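PDB 4U5R: RhCC from Rhodococcus jostii, which probably acts as an unusual cofactor-independent oxygenase of the tautomerase superfamily and is able to bind magnesium. Local coordinates for residues B[2-7]-B[42-47]; B[18-23]-B[88-93]; B[63-68]-B[102-107]. The protein carries 1 engineered substitution. One frame throughout, in Å; residues are numbered along the deposited sequence.

Contact 1 of 3, residues B[2-7]-B[42-47]; sequences YWEIFT and LFKDMP
The F6 ring meets M46 at its edge: SD lies 5.3 Å from the ring centroid and 76° off the normal, a Met-aromatic contact, and chi2 of -65° turns SD toward the ring. K44 lies alongside F6, pointing the same way, and its CD comes obliquely within 3.3 Å of F6 CE1. Obliquely too, L42 CD1 comes within 3.6 Å of Y2 CE1, and I5 CD1 within 3.9 Å of F43 CE1. H104 of the second subunit meets the Y2 ring edge-to-face, and Y52 there meets the F43 ring with planes at about 90°. K44, extended beyond CG, ends at E4, where NZ meets the anti lone pair of OE2 in a very short salt bridge of 2.4 Å. E4 OE1 and Y2 OH bind a Tris molecule, probably from the crystallisation liquor, suggesting a pocket here. Five backbone bonds, from L42 N to W3 O through M46 N to T7 O (both 2.7 Å), fix the parallel register of E4 with L42 to T7 with D45. The strands flank helix 14-32, which packs on I5 and F43, in a beta-alpha-beta unit; strand 61-68 borders 2-8 on its other side, and L42 continues the sheet antiparallel into the second subunit.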
loop_
_atom_site.group_PDB
_atom_site.type_symbol
_atom_site.label_atom_id
_atom_site.label_comp_id
_atom_site.label_asym_id
_atom_site.label_seq_id
_atom_site.Cartn_x
_atom_site.Cartn_y
_atom_site.Cartn_z
ATOM N N TYR B 2 -10.382 -1.359 0.927
ATOM C CA TYR B 2 -9.513 -0.542 1.752
ATOM C C TYR B 2 -9.119 0.707 0.989
ATOM O O TYR B 2 -8.335 0.619 0.055
ATOM C CB TYR B 2 -8.291 -1.371 2.135
ATOM C CG TYR B 2 -7.168 -0.641 2.800
ATOM C CD1 TYR B 2 -7.222 -0.337 4.153
ATOM C CD2 TYR B 2 -6.016 -0.317 2.092
ATOM C CE1 TYR B 2 -6.159 0.306 4.776
ATOM C CE2 TYR B 2 -4.957 0.332 2.699
ATOM C CZ TYR B 2 -5.042 0.640 4.048
ATOM O OH TYR B 2 -4.000 1.268 4.691
ATOM N N TRP B 3 -9.666 1.859 1.376
ATOM C CA TRP B 3 -9.392 3.113 0.666
ATOM C C TRP B 3 -8.508 4.056 1.462
ATOM O O TRP B 3 -8.720 4.265 2.659
ATOM C CB TRP B 3 -10.687 3.860 0.343
ATOM C CG TRP B 3 -11.539 3.298 -0.735
ATOM C CD1 TRP B 3 -12.089 2.042 -0.798
ATOM C CD2 TRP B 3 -12.008 4.002 -1.882
ATOM N NE1 TRP B 3 -12.842 1.920 -1.943
ATOM C CE2 TRP B 3 -12.810 3.112 -2.622
ATOM C CE3 TRP B 3 -11.801 5.297 -2.372
ATOM C CZ2 TRP B 3 -13.422 3.477 -3.824
ATOM C CZ3 TRP B 3 -12.418 5.664 -3.566
ATOM C CH2 TRP B 3 -13.206 4.750 -4.281
ATOM N N GLU B 4 -7.536 4.643 0.779
ATOM C CA GLU B 4 -6.749 5.727 1.329
ATOM C C GLU B 4 -6.991 6.976 0.518
ATOM O O GLU B 4 -6.820 6.948 -0.691
ATOM C CB GLU B 4 -5.277 5.398 1.283
ATOM C CG GLU B 4 -4.816 4.335 2.234
ATOM C CD GLU B 4 -3.365 4.000 1.979
ATOM O OE1 GLU B 4 -3.058 3.523 0.863
ATOM O OE2 GLU B 4 -2.529 4.265 2.862
ATOM N N ILE B 5 -7.356 8.071 1.178
ATOM C CA ILE B 5 -7.518 9.337 0.482
ATOM C C ILE B 5 -6.600 10.379 1.097
ATOM O O ILE B 5 -6.777 10.789 2.239
ATOM C CB ILE B 5 -8.999 9.790 0.509
ATOM C CG1 ILE B 5 -9.867 8.690 -0.121
ATOM C CG2 ILE B 5 -9.175 11.116 -0.220
ATOM C CD1 ILE B 5 -11.348 8.987 -0.175
ATOM N N PHE B 6 -5.580 10.754 0.338
ATOM C CA PHE B 6 -4.582 11.728 0.759
ATOM C C PHE B 6 -4.976 13.102 0.257
ATOM O O PHE B 6 -5.040 13.312 -0.944
ATOM C CB PHE B 6 -3.205 11.356 0.202
ATOM C CG PHE B 6 -2.680 10.037 0.684
ATOM C CD1 PHE B 6 -1.917 9.968 1.835
ATOM C CD2 PHE B 6 -2.897 8.876 -0.051
ATOM C CE1 PHE B 6 -1.397 8.760 2.266
ATOM C CE2 PHE B 6 -2.388 7.662 0.379
ATOM C CZ PHE B 6 -1.645 7.601 1.543
ATOM N N THR B 7 -5.246 14.034 1.170
ATOM C CA THR B 7 -5.747 15.371 0.814
ATOM C C THR B 7 -4.878 16.511 1.340
ATOM O O THR B 7 -4.164 16.337 2.328
ATOM C CB THR B 7 -7.159 15.622 1.386
ATOM O OG1 THR B 7 -7.065 15.805 2.804
ATOM C CG2 THR B 7 -8.092 14.465 1.084
ATOM N N LEU B 42 -9.723 5.631 4.819
ATOM C CA LEU B 42 -8.800 6.336 5.696
ATOM C C LEU B 42 -8.448 7.687 5.075
ATOM O O LEU B 42 -7.881 7.737 3.980
ATOM C CB LEU B 42 -7.526 5.505 5.940
ATOM C CG LEU B 42 -7.706 4.041 6.374
ATOM C CD1 LEU B 42 -6.354 3.383 6.622
ATOM C CD2 LEU B 42 -8.582 3.952 7.619
ATOM N N PHE B 43 -8.815 8.769 5.761
ATOM C CA PHE B 43 -8.463 10.115 5.314
ATOM C C PHE B 43 -7.138 10.564 5.903
ATOM O O PHE B 43 -6.933 10.535 7.117
ATOM C CB PHE B 43 -9.561 11.115 5.684
ATOM C CG PHE B 43 -10.822 10.913 4.921
ATOM C CD1 PHE B 43 -10.966 11.460 3.658
ATOM C CD2 PHE B 43 -11.851 10.156 5.445
ATOM C CE1 PHE B 43 -12.110 11.250 2.925
ATOM C CE2 PHE B 43 -13.013 9.954 4.725
ATOM C CZ PHE B 43 -13.144 10.514 3.462
ATOM N N LYS B 44 -6.230 10.983 5.034
ATOM C CA LYS B 44 -4.896 11.341 5.477
ATOM C C LYS B 44 -4.600 12.772 5.036
ATOM O O LYS B 44 -4.371 13.039 3.852
ATOM C CB LYS B 44 -3.880 10.326 4.926
ATOM C CG LYS B 44 -4.110 8.902 5.478
ATOM C CD LYS B 44 -3.321 7.835 4.728
ATOM C CE LYS B 44 -3.436 6.477 5.389
ATOM N NZ LYS B 44 -2.391 5.562 4.853
ATOM N N ASP B 45 -4.648 13.693 5.997
ATOM C CA ASP B 45 -4.325 15.086 5.749
ATOM C C ASP B 45 -2.825 15.247 5.524
ATOM O O ASP B 45 -2.011 14.815 6.347
ATOM C CB ASP B 45 -4.795 15.959 6.921
ATOM C CG ASP B 45 -6.182 16.539 6.699
ATOM O OD1 ASP B 45 -6.799 16.252 5.654
ATOM O OD2 ASP B 45 -6.660 17.284 7.576
ATOM N N MET B 46 -2.466 15.845 4.391
ATOM C CA MET B 46 -1.068 16.095 4.074
ATOM C C MET B 46 -0.745 17.567 4.215
ATOM O O MET B 46 -1.357 18.405 3.544
ATOM C CB MET B 46 -0.738 15.641 2.653
ATOM C CG MET B 46 -1.016 14.173 2.403
ATOM S SD MET B 46 0.039 13.076 3.383
ATOM C CE MET B 46 1.670 13.360 2.690
ATOM N N PRO B 47 0.207 17.894 5.096
ATOM C CA PRO B 47 0.679 19.280 5.222
ATOM C C PRO B 47 1.236 19.831 3.914
ATOM O O PRO B 47 1.656 19.056 3.049
ATOM C CB PRO B 47 1.786 19.179 6.279
ATOM C CG PRO B 47 1.449 17.974 7.079
ATOM C CD PRO B 47 0.800 17.010 6.114
#

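Contact 2 of 3, residues B[18-23]-B[88-93]; sequences EQLSEA and EKLAPF
Q19 brings its CB to the F93 ring at 3.7 Å from CZ, crossing that side chain at about a right angle. One residue on, L20 supplies the main apolar contact: its CB sits over the centre of the F93 ring face, 3.9 Å from the centroid and only 7° off the normal, which meets the geometry of a CH-pi contact. With CG anti to the backbone N (chi1 176°), the L20 branches reach past the ring, and CD1 touches F93 CD2 at 3.7 Å and L90 CD2 at 4.1 Å. The pair thus joins helix 14-32 to the end region of helix 76-90, the connecting helices of the two beta-alpha-beta units, which lie on the same side of the four-stranded sheet. F93, with helical backbone angles, bonds through its N to L90 O at 3.0 Å, and F12 packs against both F93 and L20. A full turn after Q19, the A23 and K89 CB atoms meet at 4.1 Å. The K89 chain bends at chi2, so that CD passes 3.8 Å from A23 O, and its NZ reaches on to S26 OG in a weak hydrogen bond.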
loop_
_atom_site.group_PDB
_atom_site.type_symbol
_atom_site.label_atom_id
_atom_site.label_comp_id
_atom_site.label_asym_id
_atom_site.label_seq_id
_atom_site.Cartn_x
_atom_site.Cartn_y
_atom_site.Cartn_z
ATOM N N GLU B 18 -17.874 11.919 6.198
ATOM C CA GLU B 18 -19.028 11.043 6.351
ATOM C C GLU B 18 -19.773 10.865 5.025
ATOM O O GLU B 18 -20.036 9.738 4.590
ATOM C CB GLU B 18 -19.964 11.602 7.420
ATOM C CG GLU B 18 -21.088 10.668 7.803
ATOM C CD GLU B 18 -21.799 11.147 9.044
ATOM O OE1 GLU B 18 -22.263 12.307 9.049
ATOM O OE2 GLU B 18 -21.876 10.373 10.021
ATOM N N GLN B 19 -20.086 11.979 4.369
ATOM C CA GLN B 19 -20.792 11.947 3.094
ATOM C C GLN B 19 -20.019 11.212 2.002
ATOM O O GLN B 19 -20.598 10.391 1.291
ATOM C CB GLN B 19 -21.121 13.372 2.636
ATOM C CG GLN B 19 -22.130 14.069 3.553
ATOM C CD GLN B 19 -22.371 15.525 3.184
ATOM O OE1 GLN B 19 -22.163 15.935 2.043
ATOM N NE2 GLN B 19 -22.816 16.314 4.157
ATOM N N LEU B 20 -18.721 11.493 1.869
ATOM C CA LEU B 20 -17.916 10.832 0.843
ATOM C C LEU B 20 -17.696 9.337 1.140
ATOM O O LEU B 20 -17.802 8.510 0.228
ATOM C CB LEU B 20 -16.575 11.553 0.684
ATOM C CG LEU B 20 -15.578 10.931 -0.299
ATOM C CD1 LEU B 20 -16.197 10.622 -1.661
ATOM C CD2 LEU B 20 -14.379 11.860 -0.440
ATOM N N SER B 21 -17.433 8.983 2.397
ATOM C CA SER B 21 -17.280 7.567 2.749
ATOM C C SER B 21 -18.599 6.813 2.586
ATOM O O SER B 21 -18.602 5.631 2.225
ATOM C CB SER B 21 -16.734 7.398 4.174
ATOM O OG SER B 21 -17.604 7.932 5.158
ATOM N N GLU B 22 -19.717 7.494 2.824
ATOM C CA GLU B 22 -21.026 6.910 2.566
ATOM C C GLU B 22 -21.214 6.624 1.065
ATOM O O GLU B 22 -21.709 5.557 0.675
ATOM C CB GLU B 22 -22.129 7.839 3.092
ATOM C CG GLU B 22 -23.517 7.441 2.673
ATOM C CD GLU B 22 -23.927 6.096 3.230
ATOM O OE1 GLU B 22 -23.368 5.688 4.273
ATOM O OE2 GLU B 22 -24.812 5.451 2.625
ATOM N N ALA B 23 -20.800 7.565 0.223
ATOM C CA ALA B 23 -20.929 7.376 -1.217
ATOM C C ALA B 23 -20.071 6.221 -1.715
ATOM O O ALA B 23 -20.502 5.422 -2.553
ATOM C CB ALA B 23 -20.564 8.661 -1.953
ATOM N N GLU B 88 -17.480 8.823 -10.366
ATOM C CA GLU B 88 -18.803 9.415 -10.184
ATOM C C GLU B 88 -19.053 9.824 -8.727
ATOM O O GLU B 88 -19.575 10.907 -8.474
ATOM C CB GLU B 88 -19.885 8.440 -10.672
ATOM C CG GLU B 88 -20.173 8.551 -12.165
ATOM C CD GLU B 88 -21.122 7.482 -12.681
ATOM O OE1 GLU B 88 -21.660 6.701 -11.865
ATOM O OE2 GLU B 88 -21.318 7.412 -13.915
ATOM N N LYS B 89 -18.658 8.977 -7.776
ATOM C CA LYS B 89 -18.825 9.283 -6.349
ATOM C C LYS B 89 -17.867 10.362 -5.851
ATOM O O LYS B 89 -18.205 11.152 -4.973
ATOM C CB LYS B 89 -18.627 8.018 -5.505
ATOM C CG LYS B 89 -19.496 6.848 -5.925
ATOM C CD LYS B 89 -20.971 7.225 -5.845
ATOM C CE LYS B 89 -21.865 6.021 -6.108
ATOM N NZ LYS B 89 -23.307 6.337 -5.876
ATOM N N LEU B 90 -16.660 10.373 -6.404
ATOM C CA LEU B 90 -15.628 11.314 -5.981
ATOM C C LEU B 90 -15.858 12.734 -6.481
ATOM O O LEU B 90 -15.500 13.697 -5.799
ATOM C CB LEU B 90 -14.249 10.850 -6.466
ATOM C CG LEU B 90 -13.657 9.554 -5.912
ATOM C CD1 LEU B 90 -12.405 9.211 -6.700
ATOM C CD2 LEU B 90 -13.332 9.694 -4.447
ATOM N N ALA B 91 -16.452 12.864 -7.667
ATOM C CA ALA B 91 -16.522 14.154 -8.371
ATOM C C ALA B 91 -17.103 15.325 -7.560
ATOM O O ALA B 91 -16.560 16.421 -7.629
ATOM C CB ALA B 91 -17.306 13.992 -9.671
ATOM N N PRO B 92 -18.192 15.109 -6.789
ATOM C CA PRO B 92 -18.713 16.263 -6.039
ATOM C C PRO B 92 -17.766 16.839 -4.986
ATOM O O PRO B 92 -17.845 18.044 -4.690
ATOM C CB PRO B 92 -19.976 15.699 -5.374
ATOM C CG PRO B 92 -20.406 14.613 -6.305
ATOM C CD PRO B 92 -19.112 13.959 -6.704
ATOM N N PHE B 93 -16.865 16.011 -4.460
ATOM C CA PHE B 93 -15.947 16.428 -3.396
ATOM C C PHE B 93 -14.558 16.815 -3.893
ATOM O O PHE B 93 -13.830 17.527 -3.202
ATOM C CB PHE B 93 -15.806 15.305 -2.362
ATOM C CG PHE B 93 -17.113 14.863 -1.760
ATOM C CD1 PHE B 93 -17.608 15.463 -0.608
ATOM C CD2 PHE B 93 -17.830 13.828 -2.336
ATOM C CE1 PHE B 93 -18.815 15.047 -0.055
ATOM C CE2 PHE B 93 -19.038 13.416 -1.795
ATOM C CZ PHE B 93 -19.527 14.022 -0.646
#

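Contact 3 of 3, residues B[63-68]-B[102-107]; sequences RIRLDH and EIHIAE. Engineered in segment 102-107: A106 (natural residue Asp).
R63 and E102 lie side by side and point the same way, so E102 CD stands 3.1 Å above one face of the R63 guanidinium, offset toward its rim. The charges meet as a salt bridge from R63 NE to E102 OE1 at 3.1 Å, and a water links R63 NH2 to OE1, while E102 OE2 is held by W113 of the third subunit. Against H104 the guanidinium is turned by 73°: NH1 donates to ND1 over 2.9 Å, in the plane of the ring. With ND1 accepting and NE2 bonded to D67 of the third subunit, H104 is probably the NE2-protonated tautomer. An alanine in place of R63 would remove both the ion pair and one of the two bonds that hold the H104 ring, and would probably leave that ring and the E102 carboxylate less firmly held.

R65 CG lies over a face of that ring, 3.5 Å from H104 CE1, and the extended R65 chain ends in a guanidinium 87° to the imidazole. R65 NH1 forms a salt bridge with D67 OD1 at 2.8 Å, from above the carboxylate plane; R65 NE pairs with D67 of the third subunit, and D67 OD2 with R65 NE and H104 NE2 of the second. The engineered A106, whose natural aspartate binds magnesium, puts CB 3.6 Å from D67 OD1.

On the other side of the sheet I105 CG2 covers the H68 ring in a CH-pi contact, 4.1 Å from the centroid, and L66 CD2 packs on I103 CD1 at 3.6 Å. Five backbone bonds pair the parallel strands of the second beta-alpha-beta unit. Helix 76-90 covers H68 and I105 through M82; strand 2-8 borders 61-68 antiparallel, and E102 to H104 pair antiparallel with a strand of the third subunit, continuing the sheet.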
loop_
_atom_site.group_PDB
_atom_site.type_symbol
_atom_site.label_atom_id
_atom_site.label_comp_id
_atom_site.label_asym_id
_atom_site.label_seq_id
_atom_site.Cartn_x
_atom_site.Cartn_y
_atom_site.Cartn_z
ATOM N N ARG B 63 -4.695 12.342 -3.756
ATOM C CA ARG B 63 -4.267 11.030 -4.252
ATOM C C ARG B 63 -5.055 9.922 -3.563
ATOM O O ARG B 63 -5.080 9.854 -2.332
ATOM C CB ARG B 63 -2.753 10.854 -4.027
ATOM C CG ARG B 63 -2.101 9.677 -4.764
ATOM C CD ARG B 63 -2.381 9.774 -6.258
ATOM N NE ARG B 63 -1.595 8.808 -7.015
ATOM C CZ ARG B 63 -1.951 7.554 -7.278
ATOM N NH1 ARG B 63 -3.092 7.043 -6.812
ATOM N NH2 ARG B 63 -1.128 6.800 -7.997
ATOM N N ILE B 64 -5.686 9.053 -4.356
ATOM C CA ILE B 64 -6.515 7.961 -3.833
ATOM C C ILE B 64 -5.922 6.610 -4.224
ATOM O O ILE B 64 -5.525 6.409 -5.373
ATOM C CB ILE B 64 -7.965 8.025 -4.371
ATOM C CG1 ILE B 64 -8.592 9.413 -4.163
ATOM C CG2 ILE B 64 -8.794 6.870 -3.777
ATOM C CD1 ILE B 64 -8.652 10.234 -5.467
ATOM N N ARG B 65 -5.842 5.688 -3.272
ATOM C CA ARG B 65 -5.368 4.336 -3.563
ATOM C C ARG B 65 -6.248 3.345 -2.834
ATOM O O ARG B 65 -6.574 3.565 -1.692
ATOM C CB ARG B 65 -3.908 4.155 -3.138
ATOM C CG ARG B 65 -3.359 2.773 -3.451
ATOM C CD ARG B 65 -2.110 2.440 -2.636
ATOM N NE ARG B 65 -1.557 1.181 -3.129
ATOM C CZ ARG B 65 -2.010 -0.016 -2.784
ATOM N NH1 ARG B 65 -3.007 -0.125 -1.909
ATOM N NH2 ARG B 65 -1.461 -1.103 -3.315
ATOM N N LEU B 66 -6.611 2.237 -3.458
ATOM C CA LEU B 66 -7.443 1.283 -2.748
ATOM C C LEU B 66 -7.054 -0.137 -3.059
ATOM O O LEU B 66 -6.603 -0.404 -4.156
ATOM C CB LEU B 66 -8.916 1.552 -3.071
ATOM C CG LEU B 66 -9.406 1.590 -4.525
ATOM C CD1 LEU B 66 -10.747 0.893 -4.705
ATOM C CD2 LEU B 66 -9.468 3.025 -5.018
ATOM N N ASP B 67 -7.153 -1.018 -2.058
ATOM C CA ASP B 67 -7.122 -2.467 -2.277
ATOM C C ASP B 67 -8.519 -3.053 -2.338
ATOM O O ASP B 67 -9.390 -2.693 -1.538
ATOM C CB ASP B 67 -6.370 -3.201 -1.156
ATOM C CG ASP B 67 -4.876 -2.892 -1.115
ATOM O OD1 ASP B 67 -4.249 -2.636 -2.155
ATOM O OD2 ASP B 67 -4.308 -2.957 -0.011
ATOM N N HIS B 68 -8.721 -3.987 -3.261
ATOM C CA HIS B 68 -9.907 -4.827 -3.258
ATOM C C HIS B 68 -9.495 -6.195 -2.771
ATOM O O HIS B 68 -8.552 -6.781 -3.313
ATOM C CB HIS B 68 -10.515 -4.922 -4.650
ATOM C CG HIS B 68 -11.407 -3.775 -5.003
ATOM N ND1 HIS B 68 -12.106 -3.729 -6.186
ATOM C CD2 HIS B 68 -11.740 -2.647 -4.324
ATOM C CE1 HIS B 68 -12.831 -2.625 -6.228
ATOM N NE2 HIS B 68 -12.626 -1.949 -5.110
ATOM N N GLU B 102 -5.762 11.667 -8.709
ATOM C CA GLU B 102 -5.352 10.422 -9.340
ATOM C C GLU B 102 -5.793 9.279 -8.436
ATOM O O GLU B 102 -5.753 9.399 -7.214
ATOM C CB GLU B 102 -3.829 10.385 -9.570
ATOM C CG GLU B 102 -3.356 9.124 -10.276
ATOM C CD GLU B 102 -1.856 9.087 -10.543
ATOM O OE1 GLU B 102 -1.093 9.842 -9.911
ATOM O OE2 GLU B 102 -1.433 8.265 -11.387
ATOM N N ILE B 103 -6.204 8.171 -9.039
ATOM C CA ILE B 103 -6.701 7.009 -8.312
ATOM C C ILE B 103 -6.163 5.753 -8.951
ATOM O O ILE B 103 -6.051 5.673 -10.182
ATOM C CB ILE B 103 -8.246 6.929 -8.319
ATOM C CG1 ILE B 103 -8.740 5.765 -7.442
ATOM C CG2 ILE B 103 -8.775 6.770 -9.748
ATOM C CD1 ILE B 103 -10.235 5.858 -7.095
ATOM N N HIS B 104 -5.826 4.767 -8.125
ATOM C CA HIS B 104 -5.569 3.428 -8.637
ATOM C C HIS B 104 -5.958 2.339 -7.640
ATOM O O HIS B 104 -6.098 2.587 -6.437
ATOM C CB HIS B 104 -4.100 3.277 -9.103
ATOM C CG HIS B 104 -3.085 3.140 -8.004
ATOM N ND1 HIS B 104 -2.642 4.205 -7.251
ATOM C CD2 HIS B 104 -2.363 2.067 -7.595
ATOM C CE1 HIS B 104 -1.727 3.789 -6.392
ATOM N NE2 HIS B 104 -1.536 2.495 -6.583
ATOM N N ILE B 105 -6.188 1.143 -8.181
ATOM C CA ILE B 105 -6.637 -0.016 -7.419
ATOM C C ILE B 105 -5.677 -1.198 -7.545
ATOM O O ILE B 105 -5.122 -1.469 -8.610
ATOM C CB ILE B 105 -8.021 -0.516 -7.875
ATOM C CG1 ILE B 105 -8.973 0.649 -8.132
ATOM C CG2 ILE B 105 -8.582 -1.519 -6.863
ATOM C CD1 ILE B 105 -10.418 0.222 -8.388
ATOM N N ALA B 106 -5.500 -1.912 -6.444
ATOM C CA ALA B 106 -4.794 -3.180 -6.455
ATOM C C ALA B 106 -5.739 -4.258 -5.933
ATOM O O ALA B 106 -6.638 -3.970 -5.148
ATOM C CB ALA B 106 -3.538 -3.097 -5.609
ATOM N N GLU B 107 -5.547 -5.489 -6.386
ATOM C CA GLU B 107 -6.307 -6.624 -5.892
ATOM C C GLU B 107 -5.344 -7.479 -5.075
ATOM O O GLU B 107 -4.241 -7.792 -5.537
ATOM C CB GLU B 107 -6.940 -7.418 -7.046
ATOM C CG GLU B 107 -7.893 -6.582 -7.902
ATOM C CD GLU B 107 -8.616 -7.388 -8.976
ATOM O OE1 GLU B 107 -7.941 -8.069 -9.775
ATOM O OE2 GLU B 107 -9.861 -7.337 -9.022
HETATM O O HOH W 1 1.013 8.371 -8.701
HETATM O O HOH W 2 -11.712 -6.288 -7.319
#

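How the contacts relate
Contacts 1 and 3 are buried parallel strand pairs at the two halves of one sheet, each closing a beta-alpha-beta unit; they meet where strands 2-8 and 61-68 adjoin, with a probable hydrogen bond of 2.9 Å from F6 N to R63 O. Contact 2 is only partly buried and held by apolar and CH-pi contacts between the helix regions of both units, whereas the strand pairs rest on regular backbone bonds. It touches the strand pairs from one side: L20 reaches I5 and F43 of contact 1, and L90 I64 and I103 of contact 3. The opposite face carries the E4-K44 pair in contact 1 and R63, R65, D67, E102 and H104 near the altered magnesium residue in contact 3.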